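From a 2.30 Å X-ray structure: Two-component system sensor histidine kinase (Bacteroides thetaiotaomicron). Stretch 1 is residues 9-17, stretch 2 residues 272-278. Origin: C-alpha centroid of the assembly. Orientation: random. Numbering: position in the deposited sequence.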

# COMPACT_ATOMS: atom_id res chain seq x y z
N TYR B 9 11.36 -0.57 -30.65
CA TYR B 9 12.01 0.71 -30.99
C TYR B 9 12.32 0.90 -32.46
O TYR B 9 13.22 1.66 -32.83
CB TYR B 9 13.26 0.98 -30.11
CG TYR B 9 12.89 0.99 -28.65
CD1 TYR B 9 12.03 1.97 -28.15
CD2 TYR B 9 13.37 0.01 -27.77
CE1 TYR B 9 11.64 1.99 -26.79
CE2 TYR B 9 12.98 0.00 -26.42
CZ TYR B 9 12.11 1.00 -25.94
OH TYR B 9 11.70 1.02 -24.64
N GLN B 10 11.53 0.28 -33.31
CA GLN B 10 11.87 0.36 -34.71
C GLN B 10 10.97 1.37 -35.46
O GLN B 10 11.29 1.78 -36.56
CB GLN B 10 11.87 -1.05 -35.34
CG GLN B 10 13.03 -1.34 -36.38
CD GLN B 10 14.46 -1.60 -35.79
OE1 GLN B 10 14.96 -0.87 -34.91
NE2 GLN B 10 15.12 -2.64 -36.32
N GLN B 11 9.85 1.76 -34.85
CA GLN B 11 8.94 2.72 -35.46
C GLN B 11 8.34 3.61 -34.41
O GLN B 11 8.04 3.15 -33.31
CB GLN B 11 7.82 2.04 -36.25
CG GLN B 11 6.79 1.26 -35.44
CD GLN B 11 5.65 0.73 -36.35
OE1 GLN B 11 5.71 -0.41 -36.81
NE2 GLN B 11 4.66 1.58 -36.64
N PHE B 12 8.16 4.88 -34.75
CA PHE B 12 7.61 5.84 -33.82
C PHE B 12 6.39 6.61 -34.38
O PHE B 12 6.21 6.71 -35.61
CB PHE B 12 8.70 6.83 -33.42
CG PHE B 12 9.90 6.18 -32.83
CD1 PHE B 12 10.00 6.00 -31.48
CD2 PHE B 12 10.93 5.70 -33.65
CE1 PHE B 12 11.12 5.38 -30.93
CE2 PHE B 12 12.05 5.07 -33.11
CZ PHE B 12 12.16 4.92 -31.77
N ASP B 13 5.59 7.16 -33.48
CA ASP B 13 4.57 8.16 -33.84
C ASP B 13 5.23 9.54 -33.66
O ASP B 13 5.55 9.94 -32.51
N ASN B 14 5.49 10.26 -34.75
CA ASN B 14 6.20 11.53 -34.64
C ASN B 14 5.29 12.77 -34.55
O ASN B 14 4.42 12.98 -35.38
CB ASN B 14 7.23 11.67 -35.72
CG ASN B 14 8.34 10.61 -35.59
OD1 ASN B 14 8.61 10.07 -34.49
ND2 ASN B 14 8.99 10.32 -36.68
N ILE B 15 5.53 13.57 -33.53
CA ILE B 15 4.67 14.70 -33.17
C ILE B 15 5.48 16.04 -33.20
O ILE B 15 6.57 16.13 -32.62
CB ILE B 15 4.09 14.45 -31.73
CG1 ILE B 15 3.20 13.17 -31.71
CG2 ILE B 15 3.42 15.72 -31.23
CD1 ILE B 15 3.17 12.47 -30.35
N TYR B 16 4.96 17.03 -33.90
CA TYR B 16 5.59 18.36 -34.13
C TYR B 16 4.71 19.44 -33.54
O TYR B 16 3.47 19.38 -33.60
CB TYR B 16 5.78 18.61 -35.64
CG TYR B 16 6.64 17.51 -36.19
CD1 TYR B 16 8.02 17.52 -35.96
CD2 TYR B 16 6.08 16.38 -36.82
CE1 TYR B 16 8.86 16.49 -36.40
CE2 TYR B 16 6.92 15.31 -37.26
CZ TYR B 16 8.34 15.40 -37.03
OH TYR B 16 9.23 14.42 -37.41
N LEU B 17 5.35 20.45 -32.99
CA LEU B 17 4.65 21.48 -32.26
C LEU B 17 4.41 22.67 -33.16
O LEU B 17 5.16 22.91 -34.10
CB LEU B 17 5.48 21.91 -31.04
CG LEU B 17 5.88 20.81 -30.07
CD1 LEU B 17 6.87 21.34 -29.05
CD2 LEU B 17 4.68 20.17 -29.39
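Stretch 2 272-278: NIQSLTN

After a bend at Tyr9 and Gln10, stretch 1 is extended from Gln11 onward, with a regular strand from Asp13 to Ile15. Stretch 2, more than 250 residues later in the same chain, has neither helix nor strand. It opens with a type I beta turn from Asn272 to Ser275, closed by the backbone hydrogen bond from Ser275 N to Asn272 O at 2.9 Å, and then straightens through Ser275 and Leu276 before the backbone bends again at Thr277. The two segments advance in the same general sense: Phe12 lies nearest Gln274, with CA atoms 5.2 Å apart, and Asn14 lies nearest Thr277, with CA atoms 6.4 Å apart. One backbone hydrogen bond joins them, from Phe12 N to Gln274 O at 2.8 Å. The same carbonyl oxygen receives a CA-H...O contact from Gln11, with Gln11 CA 3.5 Å from Gln274 O, so that successive donors of stretch 1 converge on one acceptor at the turn.

The turn is steadied by its own first residue. Asn272, whose short amide side chain can reach back to the main chain, accepts a hydrogen bond at OD1 from Gln274 N at 2.9 Å. Ser275 O and Gln274 O face stretch 1, and Asn14 takes the first of them. The CA-to-CB bond of Asn14 points toward stretch 2, and Asn14 ND2 donates to Ser275 O at 2.9 Å, nearly in line; Ile273 O lies 3.1 Å from the same Asn14 ND2. Asparagine suits this place because its NH2 group can donate to a main-chain oxygen such as Ser275 O, while Asn14 OD1 is satisfied elsewhere in the structure.

Phe12 supplies the apolar part of the contact. Its buried ring packs beside the backbone leading out of the turn, with Phe12 CD2 3.6 Å from Leu276 N, and Phe12 CE2 comes within 4.3 Å of Leu276 CB. The CA-to-CB bond of Leu276 points away from stretch 1, so it is the base of that side chain that meets the ring.

Further along, Thr277 points toward stretch 1 and sets Thr277 CB 4.0 Å from Asn14 CG; this small beta-branched residue carries its hydroxyl close to the backbone. Tyr16 starts out sideways, but its long ring lets the hydroxyl reach inward to a short hydrogen bond, 2.6 Å between Tyr16 OH and Thr277 OG1. Either hydroxyl could be the donor. At the exposed margin, Gln11 NE2 and Gln274 NE2 approach to 3.7 Å; both are donors, so the pair is a mere proximity between exposed side chains.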

# COMPACT_ATOMS: atom_id res chain seq x y z
N ASN B 272 12.72 7.75 -43.93
CA ASN B 272 11.63 7.02 -43.28
C ASN B 272 11.01 7.81 -42.14
O ASN B 272 11.61 8.05 -41.07
CB ASN B 272 12.09 5.61 -42.86
CG ASN B 272 11.18 4.95 -41.80
OD1 ASN B 272 9.99 5.23 -41.70
ND2 ASN B 272 11.77 4.09 -40.98
N ILE B 273 9.77 8.22 -42.40
CA ILE B 273 9.09 9.21 -41.55
C ILE B 273 8.58 8.61 -40.27
O ILE B 273 8.04 9.33 -39.41
CB ILE B 273 7.96 9.92 -42.31
CG1 ILE B 273 6.88 8.92 -42.78
CG2 ILE B 273 8.59 10.75 -43.48
CD1 ILE B 273 5.48 9.57 -43.14
N GLN B 274 8.76 7.30 -40.13
CA GLN B 274 8.49 6.69 -38.85
C GLN B 274 9.76 6.44 -38.02
O GLN B 274 9.68 5.83 -36.96
CB GLN B 274 7.77 5.36 -39.02
CG GLN B 274 6.42 5.40 -39.65
CD GLN B 274 5.88 3.99 -39.84
OE1 GLN B 274 6.63 3.05 -40.16
NE2 GLN B 274 4.60 3.82 -39.64
N SER B 275 10.94 6.82 -38.50
CA SER B 275 12.15 6.65 -37.69
C SER B 275 12.20 7.75 -36.65
O SER B 275 11.40 8.69 -36.69
CB SER B 275 13.43 6.68 -38.52
OG SER B 275 13.61 7.98 -39.00
N LEU B 276 13.14 7.61 -35.72
CA LEU B 276 13.35 8.59 -34.67
C LEU B 276 13.41 9.92 -35.37
O LEU B 276 14.12 10.04 -36.35
CB LEU B 276 14.68 8.35 -33.98
CG LEU B 276 15.14 9.38 -32.98
CD1 LEU B 276 14.21 9.44 -31.83
CD2 LEU B 276 16.63 9.06 -32.52
N THR B 277 12.69 10.91 -34.85
CA THR B 277 12.52 12.22 -35.53
C THR B 277 13.83 13.02 -35.60
O THR B 277 14.13 13.65 -36.60
CB THR B 277 11.42 13.08 -34.82
OG1 THR B 277 11.11 14.20 -35.64
CG2 THR B 277 11.85 13.60 -33.45
N ASN B 278 14.63 12.97 -34.53
CA ASN B 278 15.93 13.65 -34.55
C ASN B 278 16.87 12.91 -33.58
O ASN B 278 16.40 12.28 -32.64
CB ASN B 278 15.70 15.12 -34.12
CG ASN B 278 16.98 15.92 -34.05
OD1 ASN B 278 17.53 16.12 -32.97
ND2 ASN B 278 17.41 16.47 -35.18